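Local coordinates for protein putative cellulase CEL6 (Mycobacterium tuberculosis, PDB 1UP3) that probably hydrolyses beta-1,4-glucosidic bonds within cellulose chains, as a family 6 endoglucanase, at residues A[69-74]-A[111-116]; A[2-7]-A[152-157]; A[120-125]-A[135-140]; A[77-82]-A[95-100]. All blocks are in the same frame, centred on the assembly; numbering follows the deposited sequence. Where two conformers were deposited one is given.

Contact 1 (A[69-74]-A[111-116]); sequences AMPVLT and SPATII
Leu73 lies alongside Ile115, both side chains pointing the same way from one face of the sheet, and the two CD1 methyls meet at 3.8 Å. On the other face Val72 runs beside Thr114 in the same manner, while Thr74 OG1 rests against Ile116 CB at 3.8 Å, its hydroxyl taken up by Ser41. Between these two layers of side chains, strands 72-74 and 113-116 run parallel, 24° apart in direction. Leu73 gives its N-H to Thr114 O (2.8 Å, 173° at the hydrogen) and receives Ile116 N at its own O, also 2.8 Å; Thr114 N adds a third bond, to Pro71 O at 2.9 Å. CA-H...O contacts run beside them, from Val72 CA to Thr114 O and from Ile115 CA to Leu73 O. Both strands belong to a beta-alpha-beta unit whose helix 94-108 packs on Ala113 and Ile115, whereas helix 50-66 covers Pro71 and Leu73 on the same face. Before strand 72-74 starts, Met70 reaches over. Its CG is anti to the backbone N (chi1 174°), and the chain then bends at chi2 and chi3, crossing Thr114 at about a right angle with SD 3.4 Å from Thr114 OG1. That hydroxyl is buried with no hydrogen-bond partner in the model, lodged against Met70 CG and SD, with Leu5 packing on Thr114 as well. The backbone ladder thus supplies the polar grip, and the side chains a largely apolar filling.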
loop_
_atom_site.group_PDB
_atom_site.type_symbol
_atom_site.label_atom_id
_atom_site.label_comp_id
_atom_site.label_asym_id
_atom_site.label_seq_id
_atom_site.Cartn_x
_atom_site.Cartn_y
_atom_site.Cartn_z
ATOM N N ALA A 69 7.989 7.098 -15.919
ATOM C CA ALA A 69 6.962 7.003 -14.898
ATOM C C ALA A 69 7.509 6.673 -13.512
ATOM O O ALA A 69 8.595 6.081 -13.385
ATOM C CB ALA A 69 5.926 5.929 -15.280
ATOM N N MET A 70 6.733 7.015 -12.472
ATOM C CA MET A 70 7.090 6.744 -11.078
ATOM C C MET A 70 6.525 5.382 -10.649
ATOM O O MET A 70 5.319 5.219 -10.617
ATOM C CB MET A 70 6.520 7.836 -10.152
ATOM C CG MET A 70 6.709 7.589 -8.670
ATOM S SD MET A 70 8.369 7.526 -8.115
ATOM C CE MET A 70 8.780 9.203 -7.984
ATOM N N PRO A 71 7.401 4.439 -10.299
ATOM C CA PRO A 71 6.934 3.146 -9.789
ATOM C C PRO A 71 6.502 3.286 -8.340
ATOM O O PRO A 71 7.116 4.030 -7.595
ATOM C CB PRO A 71 8.163 2.260 -9.915
ATOM C CG PRO A 71 9.258 3.164 -9.721
ATOM C CD PRO A 71 8.874 4.504 -10.316
ATOM N N VAL A 72 5.495 2.520 -7.960
ATOM C CA VAL A 72 5.030 2.446 -6.564
ATOM C C VAL A 72 5.143 0.995 -6.139
ATOM O O VAL A 72 4.586 0.086 -6.811
ATOM C CB VAL A 72 3.572 2.922 -6.395
ATOM C CG1 VAL A 72 3.207 2.950 -4.949
ATOM C CG2 VAL A 72 3.336 4.319 -7.061
ATOM N N LEU A 73 5.927 0.771 -5.082
ATOM C CA LEU A 73 6.194 -0.549 -4.540
ATOM C C LEU A 73 5.624 -0.586 -3.119
ATOM O O LEU A 73 5.800 0.371 -2.363
ATOM C CB LEU A 73 7.691 -0.842 -4.516
ATOM C CG LEU A 73 8.237 -0.955 -5.952
ATOM C CD1 LEU A 73 9.574 -0.337 -6.002
ATOM C CD2 LEU A 73 8.315 -2.381 -6.394
ATOM N N THR A 74 4.985 -1.698 -2.774
ATOM C CA THR A 74 4.485 -1.936 -1.426
ATOM C C THR A 74 5.237 -3.078 -0.774
ATOM O O THR A 74 5.267 -4.170 -1.321
ATOM C CB THR A 74 3.021 -2.220 -1.491
ATOM O OG1 THR A 74 2.355 -1.060 -2.032
ATOM C CG2 THR A 74 2.431 -2.427 -0.066
ATOM N N SER A 111 17.537 5.109 -7.873
ATOM C CA SER A 111 16.419 5.240 -8.805
ATOM C C SER A 111 15.158 5.786 -8.151
ATOM O O SER A 111 14.914 5.556 -6.945
ATOM C CB SER A 111 16.124 3.911 -9.465
ATOM O OG SER A 111 17.297 3.441 -10.114
ATOM N N PRO A 112 14.341 6.517 -8.930
ATOM C CA PRO A 112 13.072 7.034 -8.401
ATOM C C PRO A 112 12.125 5.900 -8.040
ATOM O O PRO A 112 11.983 4.936 -8.792
ATOM C CB PRO A 112 12.488 7.818 -9.574
ATOM C CG PRO A 112 13.631 8.133 -10.386
ATOM C CD PRO A 112 14.535 6.963 -10.326
ATOM N N ALA A 113 11.501 5.999 -6.873
ATOM C CA ALA A 113 10.487 5.031 -6.465
ATOM C C ALA A 113 9.657 5.638 -5.346
ATOM O O ALA A 113 10.154 6.456 -4.565
ATOM C CB ALA A 113 11.106 3.680 -6.005
ATOM N N THR A 114 8.415 5.215 -5.279
ATOM C CA THR A 114 7.539 5.468 -4.147
ATOM C C THR A 114 7.388 4.146 -3.397
ATOM O O THR A 114 7.135 3.117 -4.027
ATOM C CB THR A 114 6.210 5.955 -4.681
ATOM O OG1 THR A 114 6.380 7.195 -5.367
ATOM C CG2 THR A 114 5.184 6.230 -3.544
ATOM N N ILE A 115 7.664 4.150 -2.091
ATOM C CA ILE A 115 7.669 2.926 -1.296
ATOM C C ILE A 115 6.666 3.070 -0.182
ATOM O O ILE A 115 6.755 4.017 0.589
ATOM C CB ILE A 115 9.048 2.610 -0.701
ATOM C CG1 ILE A 115 10.162 2.732 -1.758
ATOM C CG2 ILE A 115 9.035 1.210 -0.050
ATOM C CD1 ILE A 115 10.073 1.776 -2.917
ATOM N N ILE A 116 5.720 2.137 -0.136
ATOM C CA ILE A 116 4.733 2.028 0.932
ATOM C C ILE A 116 5.248 0.923 1.883
ATOM O O ILE A 116 5.344 -0.248 1.510
ATOM C CB ILE A 116 3.370 1.666 0.393
ATOM C CG1 ILE A 116 2.923 2.600 -0.758
ATOM C CG2 ILE A 116 2.360 1.587 1.547
ATOM C CD1 ILE A 116 2.828 4.024 -0.332
#

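Contact 2 (A[2-7]-A[152-157]). With SO4 (sulfate ion), chain D.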
loop_
_atom_site.group_PDB
_atom_site.type_symbol
_atom_site.label_atom_id
_atom_site.label_comp_id
_atom_site.label_asym_id
_atom_site.label_seq_id
_atom_site.Cartn_x
_atom_site.Cartn_y
_atom_site.Cartn_z
ATOM N N ALA A 2 9.451 20.064 -2.012
ATOM C CA ALA A 2 8.313 19.994 -2.954
ATOM C C ALA A 2 7.772 18.566 -2.931
ATOM O O ALA A 2 8.392 17.666 -2.334
ATOM C CB ALA A 2 8.759 20.381 -4.360
ATOM N N ASN A 3 6.626 18.364 -3.584
ATOM C CA ASN A 3 5.981 17.036 -3.635
ATOM C C ASN A 3 6.801 16.135 -4.552
ATOM O O ASN A 3 6.871 16.410 -5.751
ATOM C CB ASN A 3 4.589 17.223 -4.164
ATOM C CG ASN A 3 3.777 15.949 -4.177
ATOM O OD1 ASN A 3 4.322 14.869 -3.952
ATOM N ND2 ASN A 3 2.455 16.093 -4.402
ATOM N N PRO A 4 7.421 15.077 -4.029
ATOM C CA PRO A 4 8.233 14.176 -4.857
ATOM C C PRO A 4 7.418 13.368 -5.884
ATOM O O PRO A 4 7.965 12.741 -6.785
ATOM C CB PRO A 4 8.880 13.241 -3.814
ATOM C CG PRO A 4 7.927 13.204 -2.680
ATOM C CD PRO A 4 7.335 14.599 -2.622
ATOM N N LEU A 5 6.101 13.384 -5.765
ATOM C CA LEU A 5 5.243 12.553 -6.599
ATOM C C LEU A 5 4.659 13.311 -7.785
ATOM O O LEU A 5 3.948 12.733 -8.593
ATOM C CB LEU A 5 4.082 11.975 -5.780
ATOM C CG LEU A 5 4.484 11.191 -4.536
ATOM C CD1 LEU A 5 3.275 10.470 -3.934
ATOM C CD2 LEU A 5 5.566 10.180 -4.850
ATOM N N ALA A 6 4.931 14.619 -7.869
ATOM C CA ALA A 6 4.368 15.441 -8.927
ATOM C C ALA A 6 5.356 15.372 -10.104
ATOM O O ALA A 6 6.475 14.935 -9.950
ATOM C CB ALA A 6 4.146 16.853 -8.428
ATOM N N GLY A 7 4.962 15.730 -11.300
ATOM C CA GLY A 7 6.007 15.713 -12.333
ATOM C C GLY A 7 6.203 14.464 -13.183
ATOM O O GLY A 7 6.726 14.604 -14.287
ATOM N N ALA A 152 16.196 9.280 -4.089
ATOM C CA ALA A 152 15.063 9.381 -4.976
ATOM C C ALA A 152 13.889 8.505 -4.571
ATOM O O ALA A 152 12.897 8.422 -5.313
ATOM C CB ALA A 152 15.484 9.038 -6.423
ATOM N N ALA A 153 13.978 7.872 -3.410
ATOM C CA ALA A 153 12.863 7.077 -2.898
ATOM C C ALA A 153 12.004 7.958 -2.006
ATOM O O ALA A 153 12.496 8.572 -1.077
ATOM C CB ALA A 153 13.347 5.899 -2.129
ATOM N N ALA A 154 10.717 8.041 -2.336
ATOM C CA ALA A 154 9.722 8.726 -1.537
ATOM C C ALA A 154 9.075 7.670 -0.674
ATOM O O ALA A 154 8.347 6.820 -1.176
ATOM C CB ALA A 154 8.719 9.408 -2.390
ATOM N N VAL A 155 9.375 7.704 0.617
ATOM C CA VAL A 155 9.039 6.592 1.529
ATOM C C VAL A 155 7.885 7.005 2.428
ATOM O O VAL A 155 7.963 8.048 3.098
ATOM C CB VAL A 155 10.262 6.153 2.360
ATOM C CG1 VAL A 155 9.875 5.004 3.327
ATOM C CG2 VAL A 155 11.408 5.734 1.444
ATOM N N TYR A 156 6.851 6.171 2.453
ATOM C CA TYR A 156 5.643 6.424 3.247
ATOM C C TYR A 156 5.430 5.212 4.143
ATOM O O TYR A 156 5.242 4.091 3.665
ATOM C CB TYR A 156 4.401 6.659 2.365
ATOM C CG TYR A 156 4.531 7.877 1.473
ATOM C CD1 TYR A 156 5.086 7.767 0.208
ATOM C CD2 TYR A 156 4.128 9.142 1.892
ATOM C CE1 TYR A 156 5.246 8.851 -0.617
ATOM C CE2 TYR A 156 4.311 10.253 1.048
ATOM C CZ TYR A 156 4.873 10.100 -0.183
ATOM O OH TYR A 156 5.037 11.182 -1.023
ATOM N N VAL A 157 5.487 5.414 5.449
ATOM C CA VAL A 157 5.265 4.336 6.416
ATOM C C VAL A 157 3.780 4.132 6.628
ATOM O O VAL A 157 3.029 5.077 6.867
ATOM C CB VAL A 157 5.912 4.710 7.783
ATOM C CG1 VAL A 157 5.630 3.638 8.783
ATOM C CG2 VAL A 157 7.412 4.972 7.569
HETATM S S SO4 D . 6.918 20.376 0.514
HETATM O O1 SO4 D . 8.072 19.525 0.811
HETATM O O2 SO4 D . 5.790 19.669 -0.099
HETATM O O3 SO4 D . 7.333 21.402 -0.455
HETATM O O4 SO4 D . 6.495 21.045 1.746
#
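An Asx turn at the N terminus, overlaid on a type I beta turn from Asn3 to Ala6, sets Pro4 and Leu5 against strand 153-157 of the central parallel sheet. Asn3 OD1 accepts the N-H of Leu5 at 2.9 Å, the donor standing about 50° out of the carbonyl plane, while ND2 of the same amide binds Asp255 O. Leu5 and Tyr156 reach toward each other tip to tip: Leu5 CD1 comes within 3.5 Å of Tyr156 OH and Leu5 CG within 3.6 Å. CD1 approaches the ring obliquely, 4.1 Å from Tyr156 CZ. Tyr156 CG is anti to the carbonyl carbon (chi1 -62°), on a CB that points toward the turn. Two residues back along the strand, Ala154 CB takes Pro4 CG at 3.9 Å and Leu5 CD2 at 4.1 Å, so its one methyl meets both turn residues. Leu5 also packs on Thr114, and a sulfate ion, probably from the crystallisation liquor, is weakly bonded to Ala2 N. The attachment across the two segments is apolar. The phenol oxygen meets only carbon in segment 2-7 but bonds Asp255 OD2; Asp255, also held by Asn3 ND2, thus ties strand 254-258 to both segments.

Contact 3 (A[120-125]-A[135-140]); sequences DALAMA and ERFDLV. With BGC (beta-D-glucopyranose), chain B.
The polar part of the contact is one bond from Arg136, whose NH1 donates to the backbone oxygen of Ala121 at 3.0 Å with 153° at the hydrogen. The donor lies in the carbonyl plane on a lone pair of that oxygen, and the oxygen lies near the guanidinium plane, so both flat groups use their edges. Arg136 leaves the helix and runs extended through chi2 to put CD 3.3 Å from the same Ala121 O, then bends at chi3 (-72°), which turns NE aside. Its NH2 turns to a third part of the fold, the loop that carries Pro79, and bonds Pro79 O. The aliphatic portion of the side chain is packed too: Arg136 CD is 4.1 Å from both Ala121 CB and Ala125 CB. These residues join the short, weakly bonded helix 121-124, which follows strand 113-117 at the C-terminal ends of the parallel strands, where the substrate cleft of a family 6 hydrolase lies, to helix 130-147. The apolar part centres on Phe137 and Leu122, whose side chains cross obliquely. Leu122 CD2 approaches Phe137 CD1 to 3.6 Å, and Ala125 CB comes to 3.8 Å from Phe137 CE1, both oblique to the ring. Val140 CG2 lies farther along the helix, 4.3 Å from Leu122 CD2. On the ligand side, Asp120 OD2 accepts a hydrogen bond from O4 of a glucose unit of the bound thio-oligosaccharide (2.7 Å), and the Met124 methyl CE packs near O2 of the same sugar. Asp82 and Asn191 bind this glucose as well, while Asp120 N is itself hydrogen-bonded to Asp158 OD2.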
loop_
_atom_site.group_PDB
_atom_site.type_symbol
_atom_site.label_atom_id
_atom_site.label_comp_id
_atom_site.label_asym_id
_atom_site.label_seq_id
_atom_site.Cartn_x
_atom_site.Cartn_y
_atom_site.Cartn_z
ATOM N N ASP A 120 -0.461 -2.058 7.589
ATOM C CA ASP A 120 -1.043 -2.636 8.821
ATOM C C ASP A 120 -0.047 -2.878 9.922
ATOM O O ASP A 120 -0.472 -3.126 11.040
ATOM C CB ASP A 120 -1.785 -3.960 8.607
ATOM C CG ASP A 120 -2.835 -3.920 7.523
ATOM O OD1 ASP A 120 -3.394 -2.837 7.229
ATOM O OD2 ASP A 120 -3.167 -4.991 6.938
ATOM N N ALA A 121 1.261 -2.802 9.663
ATOM C CA ALA A 121 2.203 -3.301 10.682
ATOM C C ALA A 121 2.132 -2.494 11.973
ATOM O O ALA A 121 2.038 -3.057 13.076
ATOM C CB ALA A 121 3.614 -3.354 10.151
ATOM N N LEU A 122 2.204 -1.184 11.868
ATOM C CA LEU A 122 2.155 -0.334 13.075
ATOM C C LEU A 122 0.759 -0.376 13.707
ATOM O O LEU A 122 0.642 -0.401 14.933
ATOM C CB LEU A 122 2.529 1.107 12.790
ATOM C CG LEU A 122 3.972 1.362 12.315
ATOM C CD1 LEU A 122 4.218 2.853 12.168
ATOM C CD2 LEU A 122 4.967 0.771 13.272
ATOM N N ALA A 123 -0.276 -0.400 12.877
ATOM C CA ALA A 123 -1.666 -0.318 13.397
ATOM C C ALA A 123 -2.077 -1.598 14.091
ATOM O O ALA A 123 -2.847 -1.543 15.058
ATOM C CB ALA A 123 -2.649 0.016 12.280
ATOM N N MET A 124 -1.570 -2.741 13.610
ATOM C CA MET A 124 -1.960 -4.063 14.115
ATOM C C MET A 124 -1.010 -4.581 15.204
ATOM O O MET A 124 -1.229 -5.654 15.747
ATOM C CB MET A 124 -2.071 -5.082 12.976
ATOM C CG MET A 124 -3.067 -6.202 13.277
ATOM S SD MET A 124 -3.027 -7.485 12.020
ATOM C CE MET A 124 -3.699 -6.616 10.764
ATOM N N ALA A 125 -0.004 -3.795 15.555
ATOM C CA ALA A 125 1.081 -4.269 16.419
ATOM C C ALA A 125 0.602 -4.700 17.799
ATOM O O ALA A 125 1.280 -5.476 18.436
ATOM C CB ALA A 125 2.161 -3.247 16.516
ATOM N N GLU A 135 10.199 -5.230 18.747
ATOM C CA GLU A 135 10.920 -5.790 17.619
ATOM C C GLU A 135 10.326 -5.250 16.310
ATOM O O GLU A 135 11.060 -4.840 15.384
ATOM C CB GLU A 135 10.837 -7.298 17.625
ATOM C CG GLU A 135 11.603 -7.895 16.471
ATOM C CD GLU A 135 11.426 -9.379 16.304
ATOM O OE1 GLU A 135 10.270 -9.889 16.199
ATOM O OE2 GLU A 135 12.463 -10.045 16.228
ATOM N N ARG A 136 9.000 -5.296 16.197
ATOM C CA ARG A 136 8.342 -4.854 14.952
ATOM C C ARG A 136 8.654 -3.378 14.695
ATOM O O ARG A 136 8.952 -2.997 13.562
ATOM C CB ARG A 136 6.822 -5.083 15.030
ATOM C CG ARG A 136 6.041 -4.481 13.852
ATOM C CD ARG A 136 4.651 -4.930 13.743
ATOM N NE ARG A 136 4.504 -6.293 13.301
ATOM C CZ ARG A 136 3.338 -6.831 12.994
ATOM N NH1 ARG A 136 2.230 -6.077 13.068
ATOM N NH2 ARG A 136 3.229 -8.078 12.650
ATOM N N PHE A 137 8.578 -2.557 15.736
ATOM C CA PHE A 137 8.864 -1.127 15.578
ATOM C C PHE A 137 10.325 -0.947 15.113
ATOM O O PHE A 137 10.602 -0.140 14.219
ATOM C CB PHE A 137 8.607 -0.336 16.859
ATOM C CG PHE A 137 7.154 -0.300 17.307
ATOM C CD1 PHE A 137 6.126 -0.570 16.444
ATOM C CD2 PHE A 137 6.840 0.000 18.619
ATOM C CE1 PHE A 137 4.800 -0.532 16.877
ATOM C CE2 PHE A 137 5.516 0.036 19.036
ATOM C CZ PHE A 137 4.513 -0.218 18.148
ATOM N N ASP A 138 11.247 -1.719 15.696
ATOM C CA ASP A 138 12.645 -1.700 15.254
ATOM C C ASP A 138 12.842 -2.086 13.796
ATOM O O ASP A 138 13.685 -1.486 13.114
ATOM C CB ASP A 138 13.519 -2.568 16.141
ATOM C CG ASP A 138 13.615 -2.057 17.558
ATOM O OD1 ASP A 138 13.285 -0.875 17.828
ATOM O OD2 ASP A 138 14.015 -2.808 18.467
ATOM N N LEU A 139 12.057 -3.050 13.306
ATOM C CA LEU A 139 12.125 -3.471 11.912
ATOM C C LEU A 139 11.584 -2.407 10.959
ATOM O O LEU A 139 12.166 -2.172 9.905
ATOM C CB LEU A 139 11.373 -4.796 11.734
ATOM C CG LEU A 139 12.040 -5.968 12.451
ATOM C CD1 LEU A 139 11.138 -7.196 12.312
ATOM C CD2 LEU A 139 13.421 -6.244 12.018
ATOM N N VAL A 140 10.511 -1.728 11.353
ATOM C CA VAL A 140 9.987 -0.664 10.535
ATOM C C VAL A 140 10.980 0.496 10.517
ATOM O O VAL A 140 11.190 1.111 9.479
ATOM C CB VAL A 140 8.568 -0.248 10.966
ATOM C CG1 VAL A 140 8.096 0.948 10.130
ATOM C CG2 VAL A 140 7.628 -1.438 10.774
HETATM C C2 BGC B . -7.255 -6.509 8.463
HETATM C C3 BGC B . -6.159 -6.455 7.409
HETATM C C4 BGC B . -6.490 -5.411 6.343
HETATM C C5 BGC B . -6.824 -4.077 7.046
HETATM C C6 BGC B . -7.326 -3.025 6.048
HETATM C C1 BGC B . -7.498 -5.109 9.037
HETATM O O2 BGC B . -6.949 -7.472 9.490
HETATM O O3 BGC B . -5.935 -7.725 6.817
HETATM O O4 BGC B . -5.412 -5.210 5.423
HETATM O O5 BGC B . -7.861 -4.230 8.002
HETATM O O6 BGC B . -7.550 -1.788 6.698
#

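Contact 4 (A[77-82]-A[95-100]). With BGC (beta-D-glucopyranose), chain B.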
loop_
_atom_site.group_PDB
_atom_site.type_symbol
_atom_site.label_atom_id
_atom_site.label_comp_id
_atom_site.label_asym_id
_atom_site.label_seq_id
_atom_site.Cartn_x
_atom_site.Cartn_y
_atom_site.Cartn_z
ATOM N N GLY A 77 6.261 -7.732 4.042
ATOM C CA GLY A 77 7.016 -8.904 4.486
ATOM C C GLY A 77 7.231 -8.997 5.990
ATOM O O GLY A 77 8.002 -9.862 6.422
ATOM N N ILE A 78 6.597 -8.155 6.784
ATOM C CA ILE A 78 6.910 -8.100 8.239
ATOM C C ILE A 78 6.672 -9.450 8.907
ATOM O O ILE A 78 5.735 -10.172 8.561
ATOM C CB ILE A 78 6.081 -6.973 8.946
ATOM C CG1 ILE A 78 6.733 -6.488 10.233
ATOM C CG2 ILE A 78 4.659 -7.412 9.156
ATOM C CD1 ILE A 78 7.995 -5.684 10.000
ATOM N N PRO A 79 7.536 -9.844 9.824
ATOM C CA PRO A 79 7.270 -11.072 10.573
ATOM C C PRO A 79 5.933 -10.994 11.320
ATOM O O PRO A 79 5.537 -9.936 11.788
ATOM C CB PRO A 79 8.460 -11.167 11.542
ATOM C CG PRO A 79 9.572 -10.471 10.812
ATOM C CD PRO A 79 8.854 -9.308 10.144
ATOM N N HIS A 80 5.239 -12.123 11.404
ATOM C CA HIS A 80 3.895 -12.204 12.002
ATOM C C HIS A 80 2.919 -11.336 11.217
ATOM O O HIS A 80 2.022 -10.739 11.797
ATOM C CB HIS A 80 3.878 -11.824 13.508
ATOM C CG HIS A 80 5.058 -12.346 14.257
ATOM N ND1 HIS A 80 5.371 -13.687 14.269
ATOM C CD2 HIS A 80 6.036 -11.720 14.949
ATOM C CE1 HIS A 80 6.486 -13.869 14.953
ATOM N NE2 HIS A 80 6.921 -12.692 15.369
ATOM N N ARG A 81 3.101 -11.299 9.880
ATOM C CA ARG A 81 2.216 -10.513 9.016
ATOM C C ARG A 81 0.769 -10.873 9.267
ATOM O O ARG A 81 0.435 -12.038 9.358
ATOM C CB ARG A 81 2.580 -10.708 7.559
ATOM C CG ARG A 81 1.993 -9.695 6.610
ATOM C CD ARG A 81 2.392 -9.978 5.197
ATOM N NE ARG A 81 1.706 -11.133 4.655
ATOM C CZ ARG A 81 1.928 -11.621 3.463
ATOM N NH1 ARG A 81 2.821 -11.070 2.652
ATOM N NH2 ARG A 81 1.228 -12.649 3.035
ATOM N N ASP A 82 -0.065 -9.821 9.375
ATOM C CA ASP A 82 -1.488 -9.951 9.560
ATOM C C ASP A 82 -1.859 -10.685 10.843
ATOM O O ASP A 82 -3.000 -11.126 10.986
ATOM C CB ASP A 82 -2.126 -10.637 8.352
ATOM C CG ASP A 82 -3.502 -10.137 8.065
ATOM O OD1 ASP A 82 -3.743 -8.888 8.136
ATOM O OD2 ASP A 82 -4.461 -10.928 7.810
ATOM N N THR A 95 15.922 -11.029 11.675
ATOM C CA THR A 95 17.153 -11.141 10.901
ATOM C C THR A 95 16.887 -11.293 9.389
ATOM O O THR A 95 17.515 -10.638 8.556
ATOM C CB THR A 95 17.938 -12.326 11.411
ATOM O OG1 THR A 95 18.393 -12.022 12.718
ATOM C CG2 THR A 95 19.205 -12.529 10.589
ATOM N N ASP A 96 15.948 -12.167 9.063
ATOM C CA ASP A 96 15.566 -12.399 7.680
ATOM C C ASP A 96 15.000 -11.118 7.090
ATOM O O ASP A 96 15.337 -10.730 5.971
ATOM C CB ASP A 96 14.512 -13.488 7.577
ATOM C CG ASP A 96 15.006 -14.862 7.959
ATOM O OD1 ASP A 96 16.173 -15.192 7.734
ATOM O OD2 ASP A 96 14.238 -15.680 8.539
ATOM N N TYR A 97 14.129 -10.445 7.839
ATOM C CA TYR A 97 13.498 -9.233 7.317
ATOM C C TYR A 97 14.551 -8.153 7.052
ATOM O O TYR A 97 14.513 -7.451 6.028
ATOM C CB TYR A 97 12.448 -8.725 8.321
ATOM C CG TYR A 97 11.657 -7.533 7.802
ATOM C CD1 TYR A 97 10.618 -7.720 6.902
ATOM C CD2 TYR A 97 11.995 -6.227 8.143
ATOM C CE1 TYR A 97 9.920 -6.674 6.367
ATOM C CE2 TYR A 97 11.263 -5.145 7.608
ATOM C CZ TYR A 97 10.239 -5.396 6.727
ATOM O OH TYR A 97 9.506 -4.364 6.168
ATOM N N ARG A 98 15.486 -8.006 7.981
ATOM C CA ARG A 98 16.533 -7.023 7.747
ATOM C C ARG A 98 17.361 -7.305 6.502
ATOM O O ARG A 98 17.749 -6.399 5.758
ATOM C CB ARG A 98 17.415 -6.866 8.976
ATOM C CG ARG A 98 16.709 -6.341 10.161
ATOM C CD ARG A 98 17.449 -6.707 11.395
ATOM N NE ARG A 98 18.304 -5.620 11.779
ATOM C CZ ARG A 98 17.946 -4.750 12.725
ATOM N NH1 ARG A 98 16.787 -4.893 13.368
ATOM N NH2 ARG A 98 18.736 -3.745 13.032
ATOM N N GLY A 99 17.635 -8.546 6.244
ATOM C CA GLY A 99 18.390 -8.904 5.059
ATOM C C GLY A 99 17.611 -8.595 3.792
ATOM O O GLY A 99 18.164 -8.159 2.776
ATOM N N TRP A 100 16.309 -8.815 3.879
ATOM C CA TRP A 100 15.384 -8.489 2.794
ATOM C C TRP A 100 15.377 -7.001 2.491
ATOM O O TRP A 100 15.492 -6.624 1.328
ATOM C CB TRP A 100 13.992 -8.939 3.167
ATOM C CG TRP A 100 12.945 -8.895 2.062
ATOM C CD1 TRP A 100 12.908 -9.660 0.918
ATOM C CD2 TRP A 100 11.721 -8.117 2.062
ATOM N NE1 TRP A 100 11.749 -9.400 0.215
ATOM C CE2 TRP A 100 11.000 -8.474 0.892
ATOM C CE3 TRP A 100 11.144 -7.184 2.948
ATOM C CZ2 TRP A 100 9.748 -7.909 0.572
ATOM C CZ3 TRP A 100 9.932 -6.631 2.640
ATOM C CH2 TRP A 100 9.232 -7.005 1.455
HETATM C C2 BGC B . -7.255 -6.509 8.463
HETATM C C3 BGC B . -6.159 -6.455 7.409
HETATM C C4 BGC B . -6.490 -5.411 6.343
HETATM C C5 BGC B . -6.824 -4.077 7.046
HETATM C C6 BGC B . -7.326 -3.025 6.048
HETATM C C1 BGC B . -7.498 -5.109 9.037
HETATM O O2 BGC B . -6.949 -7.472 9.490
HETATM O O3 BGC B . -5.935 -7.725 6.817
HETATM O O4 BGC B . -5.412 -5.210 5.423
HETATM O O5 BGC B . -7.861 -4.230 8.002
HETATM O O6 BGC B . -7.550 -1.788 6.698
#
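The chain from Ile78 to Arg81 makes a type II beta turn; its first two residues, with Gly77 just before them, come against helix 95-100, with Ile78 CA nearest Tyr97 CA at 6.7 Å. Tyr97 carries most of the contact. Its CG is anti to the backbone N (chi1 -175°), and the ring extends from the helix toward the loop. Ile78 CD1 sits over one face, 4.1 Å from the ring centroid and 15° off the normal, in a CH-pi contact displaced toward the rim, near Tyr97 CZ. Pro79, crossing Tyr97 at about a right angle, brings CD to 4.0 Å from Tyr97 CD1. The backbone of Gly77 approaches the ring obliquely, with Gly77 O 3.4 Å from Tyr97 CD1. Trp100, one helical turn on, touches with CH2 and CZ3, on the six-membered ring of the indole, which lie directly against the Gly77 backbone, CH2 4.0 Å from Gly77 N. Farther along the loop, Asp82 OD1 accepts a hydrogen bond from O3 of a glucose unit of the bound thio-oligosaccharide (2.8 Å), placing this segment in the glycan pocket. Contact between the loop and helix is therefore van der Waals and CH-pi in character. Three polar groups here, Tyr97 OH and the N-H of Gly77 and of Ile78, are bonded to Glu118, whose side chain is hydrogen-bonded to the hydroxyl and accepts both N-H groups, joining loop and helix through one residue.

From the N terminus, contact 2 opens first and closes last, joining 2-7 to 152-157 and enclosing the other three. Within it, contact 1 brings together strands 72-75 and 113-117, and the loop it closes contains contact 4, where 77-82 meets helix 94-108, the connecting helix of that beta-alpha-beta unit. Contact 3 follows in series after contact 1, tying 120-125 to helix 130-147, which leads back to strand 153-158. None of the loops cross. Contacts 1 and 2 adjoin in the sheet through neighbouring strands 113-117 and 153-158. Contacts 3 and 4, centres about 10 Å apart, meet around a shared glucose unit of the bound thio-oligosaccharide, while Val157 packs against residues of contact 3.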